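Local coordinates for siderophore-interacting protein (Aeromonas hydrophila, PDB 6K2L) that binds flavin-adenine dinucleotide and probably reduces ferric siderophores so that their iron can be released, at residues Gly143-Thr146 with Ala147-Ala150; Glu156-Pro159 with Ala160-Gly164; Leu236-Arg240 with Thr241-Ala245. The protein carries 1 engineered substitution. All coordinates share one frame; numbering follows the deposited sequence.

Contact 1 of 3, residues Gly143-Thr146 with Ala147-Ala150; sequences GDLT and ALPA. With FAD (flavin-adenine dinucleotide), chain C.
D144 O accepts a hydrogen bond from A147 N (2.9 Å) at the strand-turn-helix corner that leads from strand 138-144 into helix 148-155, the first half of a beta-alpha-beta unit. A second, weak backbone bond runs from L148 N to L145 O at 3.4 Å. The side chain of D144 closes an Asx turn: with CG between its own N and carbonyl carbon (chi1 60°), OD1 swings back over the corner and takes T146 N at 2.7 Å, on its anti side, 30° out of the carboxylate plane, in a bent bond. The other oxygen, OD2, is held by E221 N and W249 NE1, which fixes the carboxylate at both ends.

Apolar contacts flank the corner. L145 and L148 lie side by side, CD2 to CD2 at 3.7 Å, and reach V170 and L168 of the next strand. G143 has no side chain, and A147 CB settles 3.8 Å from its CA, against W217.

FAD contacts belong to the buried ligand pocket. P149 CB and CG lie near O4 of the isoalloxazine, while T146 CG2 is 3.3 Å from FAD N6A, the adenine amino group. A water donates to T146 O at 2.7 Å, accepts from A150 N at 3.1 Å, and makes a weak bond to FAD O4.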
ATOM      1  N   GLY A 143     -11.642  16.324   0.931  1.00 13.26           N
ATOM      2  CA  GLY A 143     -12.252  15.611   2.040  1.00 16.47           C
ATOM      3  C   GLY A 143     -12.147  16.383   3.340  1.00 15.82           C
ATOM      4  O   GLY A 143     -11.671  17.523   3.383  1.00 13.42           O
ATOM      5  N   ASP A 144     -12.613  15.739   4.410  1.00 11.26           N
ATOM      6  CA  ASP A 144     -12.502  16.265   5.757  1.00 14.99           C
ATOM      7  C   ASP A 144     -11.758  15.219   6.577  1.00 15.36           C
ATOM      8  O   ASP A 144     -11.203  14.273   6.008  1.00 16.31           O
ATOM      9  CB  ASP A 144     -13.888  16.633   6.322  1.00 13.44           C
ATOM     10  CG  ASP A 144     -14.867  15.422   6.405  1.00 17.90           C
ATOM     11  OD1 ASP A 144     -14.426  14.258   6.569  1.00 18.25           O
ATOM     12  OD2 ASP A 144     -16.098  15.642   6.334  1.00 20.40           O
ATOM     13  N   LEU A 145     -11.758  15.370   7.911  1.00 14.27           N
ATOM     14  CA  LEU A 145     -11.056  14.398   8.751  1.00 12.17           C
ATOM     15  C   LEU A 145     -11.560  12.966   8.565  1.00 13.73           C
ATOM     16  O   LEU A 145     -10.791  12.018   8.784  1.00 11.16           O
ATOM     17  CB  LEU A 145     -11.181  14.773  10.227  1.00 13.50           C
ATOM     18  CG  LEU A 145     -10.176  15.830  10.659  1.00 18.20           C
ATOM     19  CD1 LEU A 145     -10.311  16.091  12.138  1.00 16.75           C
ATOM     20  CD2 LEU A 145      -8.767  15.410  10.282  1.00 17.21           C
ATOM     21  N   THR A 146     -12.835  12.763   8.205  1.00 11.80           N
ATOM     22  CA  THR A 146     -13.281  11.392   7.989  1.00 10.66           C
ATOM     23  C   THR A 146     -12.681  10.778   6.730  1.00  9.78           C
ATOM     24  O   THR A 146     -12.604   9.548   6.634  1.00 12.06           O
ATOM     25  CB  THR A 146     -14.796  11.323   7.911  1.00 12.01           C
ATOM     26  OG1 THR A 146     -15.241  11.985   6.731  1.00 12.70           O
ATOM     27  CG2 THR A 146     -15.410  11.986   9.096  1.00 12.46           C
ATOM     28  N   ALA A 147     -12.224  11.609   5.792  1.00  8.94           N
ATOM     29  CA  ALA A 147     -11.606  11.184   4.552  1.00 11.33           C
ATOM     30  C   ALA A 147     -10.088  11.303   4.590  1.00 11.79           C
ATOM     31  O   ALA A 147      -9.419  10.838   3.672  1.00  8.64           O
ATOM     32  CB  ALA A 147     -12.157  12.010   3.380  1.00 11.67           C
ATOM     33  N   LEU A 148      -9.528  11.914   5.626  1.00 15.53           N
ATOM     34  CA  LEU A 148      -8.075  12.043   5.702  1.00 13.67           C
ATOM     35  C   LEU A 148      -7.348  10.704   5.827  1.00 14.78           C
ATOM     36  O   LEU A 148      -6.224  10.593   5.312  1.00 13.75           O
ATOM     37  CB  LEU A 148      -7.709  12.978   6.862  1.00 10.65           C
ATOM     38  CG  LEU A 148      -6.240  13.363   6.963  1.00 16.71           C
ATOM     39  CD1 LEU A 148      -5.777  13.789   5.585  1.00 11.97           C
ATOM     40  CD2 LEU A 148      -5.958  14.441   8.026  1.00 10.89           C
ATOM     41  N   PRO A 149      -7.869   9.684   6.502  1.00 17.00           N
ATOM     42  CA  PRO A 149      -7.119   8.416   6.507  1.00 14.89           C
ATOM     43  C   PRO A 149      -7.013   7.767   5.132  1.00 10.68           C
ATOM     44  O   PRO A 149      -5.926   7.292   4.770  1.00 10.61           O
ATOM     45  CB  PRO A 149      -7.893   7.574   7.527  1.00 15.20           C
ATOM     46  CG  PRO A 149      -8.514   8.631   8.440  1.00 11.11           C
ATOM     47  CD  PRO A 149      -8.928   9.704   7.524  1.00  8.06           C
ATOM     48  N   ALA A 150      -8.093   7.780   4.346  1.00  8.66           N
ATOM     49  CA  ALA A 150      -8.080   7.284   2.968  1.00 10.93           C
ATOM     50  C   ALA A 150      -7.138   8.079   2.076  1.00 14.19           C
ATOM     51  O   ALA A 150      -6.349   7.494   1.316  1.00  9.67           O
ATOM     52  CB  ALA A 150      -9.479   7.352   2.374  1.00  8.76           C
TER
HETATM   53  PA  FAD C 301     -23.091   8.439  14.231  1.00 13.84           P
HETATM   54  O1A FAD C 301     -23.753   7.576  15.258  1.00 21.17           O
HETATM   55  O2A FAD C 301     -23.175   7.941  12.782  1.00 13.73           O
HETATM   56  O5B FAD C 301     -23.670   9.952  14.145  1.00 23.40           O
HETATM   57  C5B FAD C 301     -23.886  10.750  15.328  1.00 18.13           C
HETATM   58  C4B FAD C 301     -23.897  12.234  15.021  1.00 20.30           C
HETATM   59  O4B FAD C 301     -22.544  12.725  14.885  1.00 27.23           O
HETATM   60  C3B FAD C 301     -24.624  12.684  13.756  1.00 25.75           C
HETATM   61  O3B FAD C 301     -25.250  13.947  13.974  1.00 26.83           O
HETATM   62  C2B FAD C 301     -23.491  12.769  12.724  1.00 23.87           C
HETATM   63  O2B FAD C 301     -23.706  13.699  11.665  1.00 20.74           O
HETATM   64  C1B FAD C 301     -22.326  13.248  13.584  1.00 20.86           C
HETATM   65  N9A FAD C 301     -21.051  12.741  13.143  1.00 19.84           N
HETATM   66  C8A FAD C 301     -20.780  11.472  12.695  1.00 20.47           C
HETATM   67  N7A FAD C 301     -19.518  11.270  12.392  1.00 19.11           N
HETATM   68  C5A FAD C 301     -18.919  12.490  12.675  1.00 20.24           C
HETATM   69  C6A FAD C 301     -17.589  12.936  12.572  1.00 19.81           C
HETATM   70  N6A FAD C 301     -16.581  12.158  12.171  1.00 14.34           N
HETATM   71  N1A FAD C 301     -17.326  14.221  12.924  1.00 20.93           N
HETATM   72  C2A FAD C 301     -18.335  14.992  13.340  1.00 22.86           C
HETATM   73  N3A FAD C 301     -19.628  14.674  13.488  1.00 25.42           N
HETATM   74  C4A FAD C 301     -19.852  13.403  13.142  1.00 19.38           C
HETATM   75  N1  FAD C 301     -14.960   8.080   9.534  1.00 10.72           N
HETATM   76  C2  FAD C 301     -13.792   8.088  10.241  1.00 13.28           C
HETATM   77  O2  FAD C 301     -13.685   8.680  11.318  1.00 13.02           O
HETATM   78  N3  FAD C 301     -12.679   7.428   9.745  1.00 13.53           N
HETATM   79  C4  FAD C 301     -12.612   6.730   8.563  1.00 14.20           C
HETATM   80  O4  FAD C 301     -11.564   6.176   8.231  1.00 13.07           O
HETATM   81  C4X FAD C 301     -13.861   6.713   7.823  1.00 15.22           C
HETATM   82  N5  FAD C 301     -13.896   6.052   6.670  1.00 13.46           N
HETATM   83  C5X FAD C 301     -15.076   6.047   5.970  1.00 11.97           C
HETATM   84  C6  FAD C 301     -15.122   5.382   4.752  1.00 10.76           C
HETATM   85  C7  FAD C 301     -16.285   5.364   3.986  1.00 13.60           C
HETATM   86  C7M FAD C 301     -16.295   4.609   2.681  1.00 12.29           C
HETATM   87  C8  FAD C 301     -17.444   6.001   4.470  1.00 15.68           C
HETATM   88  C8M FAD C 301     -18.738   5.966   3.694  1.00 13.78           C
HETATM   89  C9  FAD C 301     -17.404   6.653   5.699  1.00 13.08           C
HETATM   90  C9A FAD C 301     -16.234   6.690   6.445  1.00 11.46           C
HETATM   91  N10 FAD C 301     -16.161   7.382   7.671  1.00 13.34           N
HETATM   92  C10 FAD C 301     -14.980   7.424   8.386  1.00 12.55           C
HETATM   93  C1' FAD C 301     -17.337   8.102   8.192  1.00 16.35           C
HETATM   94  C2' FAD C 301     -17.984   7.454   9.418  1.00 15.71           C
HETATM   95  O2' FAD C 301     -18.675   6.248   9.078  1.00 10.66           O
HETATM   96  C3' FAD C 301     -18.966   8.456  10.031  1.00 17.04           C
HETATM   97  O3' FAD C 301     -18.216   9.488  10.668  1.00 14.55           O
HETATM   98  C4' FAD C 301     -19.946   7.855  11.038  1.00 16.29           C
HETATM   99  O4' FAD C 301     -21.112   8.682  11.087  1.00 18.02           O
HETATM  100  C5' FAD C 301     -19.314   7.708  12.405  1.00 14.97           C
HETATM  101  O5' FAD C 301     -20.213   6.984  13.265  1.00 18.37           O
HETATM  102  P   FAD C 301     -20.480   7.445  14.751  1.00 15.31           P
HETATM  103  O1P FAD C 301     -21.148   6.249  15.443  1.00 19.47           O
HETATM  104  O2P FAD C 301     -19.272   7.947  15.406  1.00 16.45           O
HETATM  105  O3P FAD C 301     -21.550   8.620  14.586  1.00 18.31           O
HETATM  106  O   HOH W   1     -10.940   7.857   5.450  1.00  9.17           O

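Contact 2 of 3, residues Glu156-Pro159 with Ala160-Gly164; sequences EVMP and ADARG
With CG placed between its backbone N and carbonyl carbon (chi1 57°), D161 folds its carboxylate back over P159, and OD1 comes to rest 3.3 Å from P159 CB. Both residues belong to a type I beta turn, P159 to A162, which reverses the chain between helix 148-155 and strand 163-170 and so forms the return loop of a beta-alpha-beta unit. A160 and D161 take the two middle positions of the turn, at the exposed outer side.

One backbone hydrogen bond closes the turn: A162 N gives its hydrogen to P159 O over 2.9 Å, nearly straight at 164°. Across the same turn D161 N is 3.1 Å from P159 O, but its angle is too poor for a bond.

Beneath the turn the contact becomes apolar and buried. M158 sends its side chain inward, where it meets L133, L181 and P182 of nearby loops and Y139 and M141 of strand 138-144; A162 also rests on Y139. This seats the turn against the start of strand 138-144, in the middle of the parallel sheet. Earlier in the loop, E156 OE2 makes a salt bridge to R86 NH1 of the barrel domain. The methyl of A162 points back at the first half of the loop and has two loose neighbours, M158 CB and P159 CD, each 4.3 Å from A162 CB.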
ATOM      1  N   GLU A 156       0.394   8.012   0.130  1.00 24.77           N
ATOM      2  CA  GLU A 156       1.735   7.438   0.242  1.00 24.85           C
ATOM      3  C   GLU A 156       2.028   6.321  -0.779  1.00 25.96           C
ATOM      4  O   GLU A 156       3.120   5.732  -0.730  1.00 25.77           O
ATOM      5  CB  GLU A 156       2.008   6.963   1.668  1.00 27.48           C
ATOM      6  CG  GLU A 156       1.070   5.942   2.219  1.00 29.36           C
ATOM      7  CD  GLU A 156       1.009   5.977   3.762  1.00 38.21           C
ATOM      8  OE1 GLU A 156       1.558   6.925   4.394  1.00 43.95           O
ATOM      9  OE2 GLU A 156       0.407   5.040   4.343  1.00 46.12           O
ATOM     10  N   VAL A 157       1.148   6.029  -1.734  1.00 24.49           N
ATOM     11  CA  VAL A 157       1.527   5.115  -2.807  1.00 21.60           C
ATOM     12  C   VAL A 157       1.348   5.756  -4.187  1.00 19.46           C
ATOM     13  O   VAL A 157       1.261   5.058  -5.191  1.00 17.76           O
ATOM     14  CB  VAL A 157       0.756   3.790  -2.702  1.00 21.90           C
ATOM     15  CG1 VAL A 157       0.941   3.184  -1.335  1.00 17.96           C
ATOM     16  CG2 VAL A 157      -0.696   4.019  -3.002  1.00 23.91           C
ATOM     17  N   MET A 158       1.258   7.082  -4.241  1.00 16.87           N
ATOM     18  CA  MET A 158       1.256   7.829  -5.496  1.00 20.50           C
ATOM     19  C   MET A 158       2.676   7.926  -6.062  1.00 19.82           C
ATOM     20  O   MET A 158       3.634   8.127  -5.309  1.00 16.80           O
ATOM     21  CB  MET A 158       0.714   9.249  -5.289  1.00 18.29           C
ATOM     22  CG  MET A 158      -0.779   9.411  -5.067  1.00 25.31           C
ATOM     23  SD  MET A 158      -1.319  11.134  -5.226  1.00 25.09           S
ATOM     24  CE  MET A 158      -0.480  11.853  -3.903  1.00 25.02           C
ATOM     25  N   PRO A 159       2.832   7.814  -7.384  1.00 21.38           N
ATOM     26  CA  PRO A 159       4.168   7.954  -7.985  1.00 21.73           C
ATOM     27  C   PRO A 159       4.708   9.360  -7.812  1.00 17.68           C
ATOM     28  O   PRO A 159       3.961  10.334  -7.733  1.00 16.86           O
ATOM     29  CB  PRO A 159       3.930   7.650  -9.467  1.00 15.54           C
ATOM     30  CG  PRO A 159       2.666   6.861  -9.481  1.00 21.52           C
ATOM     31  CD  PRO A 159       1.823   7.429  -8.380  1.00 21.49           C
ATOM     32  N   ALA A 160       6.035   9.452  -7.801  1.00 19.38           N
ATOM     33  CA  ALA A 160       6.701  10.710  -7.495  1.00 17.00           C
ATOM     34  C   ALA A 160       6.384  11.802  -8.505  1.00 17.79           C
ATOM     35  O   ALA A 160       6.466  12.990  -8.168  1.00 15.11           O
ATOM     36  CB  ALA A 160       8.202  10.472  -7.401  1.00 14.77           C
ATOM     37  N   ASP A 161       5.994  11.435  -9.732  1.00 13.82           N
ATOM     38  CA  ASP A 161       5.622  12.418 -10.748  1.00 19.03           C
ATOM     39  C   ASP A 161       4.109  12.669 -10.851  1.00 20.71           C
ATOM     40  O   ASP A 161       3.677  13.401 -11.755  1.00 20.55           O
ATOM     41  CB  ASP A 161       6.155  11.995 -12.120  1.00 20.73           C
ATOM     42  CG  ASP A 161       5.670  10.609 -12.532  1.00 32.31           C
ATOM     43  OD1 ASP A 161       5.141   9.873 -11.658  1.00 34.25           O
ATOM     44  OD2 ASP A 161       5.837  10.243 -13.722  1.00 37.56           O
ATOM     45  N   ALA A 162       3.299  12.084  -9.967  1.00 15.52           N
ATOM     46  CA  ALA A 162       1.881  12.409  -9.957  1.00 18.26           C
ATOM     47  C   ALA A 162       1.681  13.902  -9.732  1.00 19.44           C
ATOM     48  O   ALA A 162       2.529  14.583  -9.145  1.00 19.69           O
ATOM     49  CB  ALA A 162       1.155  11.626  -8.876  1.00 15.06           C
ATOM     50  N   ARG A 163       0.565  14.418 -10.237  1.00 13.71           N
ATOM     51  CA  ARG A 163       0.251  15.834 -10.131  1.00 17.65           C
ATOM     52  C   ARG A 163      -1.183  16.001  -9.653  1.00 17.03           C
ATOM     53  O   ARG A 163      -1.996  15.084  -9.735  1.00 17.94           O
ATOM     54  CB  ARG A 163       0.434  16.548 -11.463  1.00 17.09           C
ATOM     55  CG  ARG A 163       1.861  16.530 -11.930  1.00 24.67           C
ATOM     56  CD  ARG A 163       2.135  17.660 -12.886  1.00 25.04           C
ATOM     57  NE  ARG A 163       2.246  18.951 -12.203  1.00 31.63           N
ATOM     58  CZ  ARG A 163       3.338  19.398 -11.580  1.00 33.54           C
ATOM     59  NH1 ARG A 163       4.444  18.653 -11.536  1.00 32.97           N
ATOM     60  NH2 ARG A 163       3.321  20.603 -11.012  1.00 29.74           N
ATOM     61  N   GLY A 164      -1.491  17.176  -9.158  1.00 17.88           N
ATOM     62  CA  GLY A 164      -2.866  17.485  -8.871  1.00 15.56           C
ATOM     63  C   GLY A 164      -2.997  18.458  -7.724  1.00 16.91           C
ATOM     64  O   GLY A 164      -2.081  19.207  -7.397  1.00 11.68           O
TER

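Contact 3 of 3, residues Leu236-Arg240 with Thr241-Ala245; sequences LEVDR and TRVYA
D239 OD2 is gripped twice by T241. T241 OG1 donates to the anti lone pair of D239 OD2 at 2.8 Å, while T241 N, 3.2 Å from D239 OD2, comes in from above the carboxylate plane. CG of D239 is anti to its backbone N (chi1 -171°), which carries the carboxylate forward to the start of the short 3-10 turn at R240 and T241. The backbone follows the same course: R242 N donates to D239 O at 3.0 Å, and V243 N makes a weak bond to R240 O.

Next to this, V238 CG1 lies over one face of the R242 guanidinium, 3.6 Å from R242 CZ and offset toward the rim, the two side chains crossing at about a right angle. R242 NE and NH2 make weak bonds to S214 O and E211 O, which help set the plane of the group. V238 CG1 meets V243 CG2 at 3.7 Å; V238 also touches F216 and V243 touches F218, both on strand 214-218. The whole is an Asx turn leading a 3-10 turn, the link that brings the chain from helix 222-235 into strand 243-245, at the edge of a parallel alpha/beta sheet.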
ATOM      1  N   LEU A 236     -16.723  20.057 -17.122  1.00 37.30           N
ATOM      2  CA  LEU A 236     -15.843  19.122 -17.802  1.00 36.19           C
ATOM      3  C   LEU A 236     -16.659  17.880 -18.126  1.00 40.18           C
ATOM      4  O   LEU A 236     -17.764  17.695 -17.608  1.00 42.47           O
ATOM      5  CB  LEU A 236     -14.619  18.767 -16.930  1.00 42.70           C
ATOM      6  CG  LEU A 236     -13.613  19.836 -16.456  1.00 34.57           C
ATOM      7  CD1 LEU A 236     -13.466  19.769 -14.948  1.00 39.61           C
ATOM      8  CD2 LEU A 236     -12.286  19.594 -17.107  1.00 34.19           C
ATOM      9  N   GLU A 237     -16.101  17.020 -18.975  1.00 40.62           N
ATOM     10  CA  GLU A 237     -16.688  15.703 -19.203  1.00 51.33           C
ATOM     11  C   GLU A 237     -15.699  14.602 -18.826  1.00 44.19           C
ATOM     12  O   GLU A 237     -14.750  14.299 -19.567  1.00 49.07           O
ATOM     13  CB  GLU A 237     -17.231  15.544 -20.630  1.00 62.17           C
ATOM     14  CG  GLU A 237     -18.663  16.045 -20.724  1.00 69.43           C
ATOM     15  CD  GLU A 237     -19.556  15.380 -19.614  1.00 78.81           C
ATOM     16  OE1 GLU A 237     -20.363  16.076 -18.956  1.00 84.95           O
ATOM     17  OE2 GLU A 237     -19.454  14.150 -19.386  1.00 77.86           O
ATOM     18  N   VAL A 238     -15.937  14.006 -17.656  1.00 38.97           N
ATOM     19  CA  VAL A 238     -15.124  12.918 -17.142  1.00 32.01           C
ATOM     20  C   VAL A 238     -16.023  11.708 -16.989  1.00 31.16           C
ATOM     21  O   VAL A 238     -17.142  11.821 -16.480  1.00 31.81           O
ATOM     22  CB  VAL A 238     -14.492  13.321 -15.800  1.00 28.43           C
ATOM     23  CG1 VAL A 238     -13.648  12.165 -15.233  1.00 31.87           C
ATOM     24  CG2 VAL A 238     -13.695  14.598 -15.954  1.00 30.02           C
ATOM     25  N   ASP A 239     -15.548  10.560 -17.431  1.00 28.45           N
ATOM     26  CA  ASP A 239     -16.351   9.363 -17.250  1.00 30.16           C
ATOM     27  C   ASP A 239     -16.520   9.039 -15.768  1.00 31.03           C
ATOM     28  O   ASP A 239     -15.665   9.351 -14.933  1.00 28.96           O
ATOM     29  CB  ASP A 239     -15.731   8.161 -17.968  1.00 29.49           C
ATOM     30  CG  ASP A 239     -16.654   6.952 -17.973  1.00 34.48           C
ATOM     31  OD1 ASP A 239     -17.788   7.051 -18.522  1.00 38.47           O
ATOM     32  OD2 ASP A 239     -16.263   5.909 -17.398  1.00 34.61           O
ATOM     33  N   ARG A 240     -17.658   8.394 -15.459  1.00 33.67           N
ATOM     34  CA  ARG A 240     -18.029   8.057 -14.089  1.00 30.99           C
ATOM     35  C   ARG A 240     -16.983   7.176 -13.424  1.00 26.50           C
ATOM     36  O   ARG A 240     -16.827   7.210 -12.199  1.00 23.72           O
ATOM     37  CB  ARG A 240     -19.394   7.350 -14.087  1.00 39.38           C
ATOM     38  CG  ARG A 240     -20.016   7.119 -12.711  1.00 45.47           C
ATOM     39  CD  ARG A 240     -21.511   7.429 -12.691  1.00 54.79           C
ATOM     40  NE  ARG A 240     -21.784   8.867 -12.781  1.00 56.22           N
ATOM     41  CZ  ARG A 240     -22.429   9.463 -13.790  1.00 58.68           C
ATOM     42  NH1 ARG A 240     -22.608  10.781 -13.765  1.00 51.82           N
ATOM     43  NH2 ARG A 240     -22.898   8.759 -14.826  1.00 48.82           N
ATOM     44  N   THR A 241     -16.265   6.373 -14.201  1.00 25.22           N
ATOM     45  CA  THR A 241     -15.271   5.493 -13.602  1.00 29.02           C
ATOM     46  C   THR A 241     -14.051   6.249 -13.071  1.00 29.81           C
ATOM     47  O   THR A 241     -13.277   5.681 -12.298  1.00 28.80           O
ATOM     48  CB  THR A 241     -14.837   4.440 -14.621  1.00 28.55           C
ATOM     49  OG1 THR A 241     -14.203   5.082 -15.736  1.00 32.80           O
ATOM     50  CG2 THR A 241     -16.032   3.666 -15.107  1.00 24.65           C
ATOM     51  N   ARG A 242     -13.851   7.505 -13.471  1.00 28.05           N
ATOM     52  CA  ARG A 242     -12.707   8.284 -13.013  1.00 25.63           C
ATOM     53  C   ARG A 242     -13.107   9.373 -12.027  1.00 21.62           C
ATOM     54  O   ARG A 242     -12.347  10.319 -11.807  1.00 19.55           O
ATOM     55  CB  ARG A 242     -11.959   8.863 -14.208  1.00 22.04           C
ATOM     56  CG  ARG A 242     -11.073   7.806 -14.822  1.00 24.02           C
ATOM     57  CD  ARG A 242     -10.729   8.091 -16.256  1.00 22.44           C
ATOM     58  NE  ARG A 242     -10.360   9.478 -16.457  1.00 26.59           N
ATOM     59  CZ  ARG A 242     -11.106  10.374 -17.091  1.00 28.32           C
ATOM     60  NH1 ARG A 242     -12.281  10.013 -17.588  1.00 24.85           N
ATOM     61  NH2 ARG A 242     -10.664  11.628 -17.218  1.00 25.71           N
ATOM     62  N   VAL A 243     -14.297   9.258 -11.443  1.00 19.10           N
ATOM     63  CA  VAL A 243     -14.762  10.146 -10.390  1.00 21.22           C
ATOM     64  C   VAL A 243     -15.235   9.275  -9.236  1.00 23.29           C
ATOM     65  O   VAL A 243     -16.132   8.442  -9.409  1.00 26.09           O
ATOM     66  CB  VAL A 243     -15.897  11.078 -10.851  1.00 21.24           C
ATOM     67  CG1 VAL A 243     -16.321  11.984  -9.691  1.00 16.08           C
ATOM     68  CG2 VAL A 243     -15.476  11.904 -12.059  1.00 16.69           C
ATOM     69  N   TYR A 244     -14.625   9.450  -8.072  1.00 18.73           N
ATOM     70  CA  TYR A 244     -15.103   8.860  -6.827  1.00 18.87           C
ATOM     71  C   TYR A 244     -15.805   9.982  -6.056  1.00 17.40           C
ATOM     72  O   TYR A 244     -15.213  11.042  -5.801  1.00 18.69           O
ATOM     73  CB  TYR A 244     -13.925   8.245  -6.068  1.00 15.06           C
ATOM     74  CG  TYR A 244     -14.193   7.719  -4.685  1.00 17.23           C
ATOM     75  CD1 TYR A 244     -14.319   8.587  -3.586  1.00 15.65           C
ATOM     76  CD2 TYR A 244     -14.257   6.347  -4.454  1.00 16.32           C
ATOM     77  CE1 TYR A 244     -14.530   8.093  -2.302  1.00 14.19           C
ATOM     78  CE2 TYR A 244     -14.483   5.835  -3.178  1.00 13.01           C
ATOM     79  CZ  TYR A 244     -14.620   6.710  -2.109  1.00 18.25           C
ATOM     80  OH  TYR A 244     -14.824   6.203  -0.841  1.00 19.46           O
ATOM     81  N   ALA A 245     -17.083   9.787  -5.741  1.00 12.77           N
ATOM     82  CA  ALA A 245     -17.867  10.782  -4.993  1.00 15.53           C
ATOM     83  C   ALA A 245     -18.750  10.021  -4.017  1.00 16.04           C
ATOM     84  O   ALA A 245     -19.847   9.577  -4.362  1.00 15.19           O
ATOM     85  CB  ALA A 245     -18.689  11.680  -5.907  1.00 16.77           C
TER

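The three contacts follow in series along the chain and lie within the alpha/beta domain, around its five-stranded parallel sheet. Contact 1 stands where strand 138-144 gives way to helix 148-155; contact 2, its centre 18 Å away, leads the chain from that helix into strand 163-170, so the two stand at the two ends of the helix within one beta-alpha-beta unit. Contact 3 leads into strand 243-245, an outermost strand of the sheet, with its centre 20 Å from contact 1 and 19 Å from contact 2. None of them touches another. Contact 1 alone holds residues of the FAD pocket, whereas 156-164 and 236-245 form connections farther out from the centre of the chain.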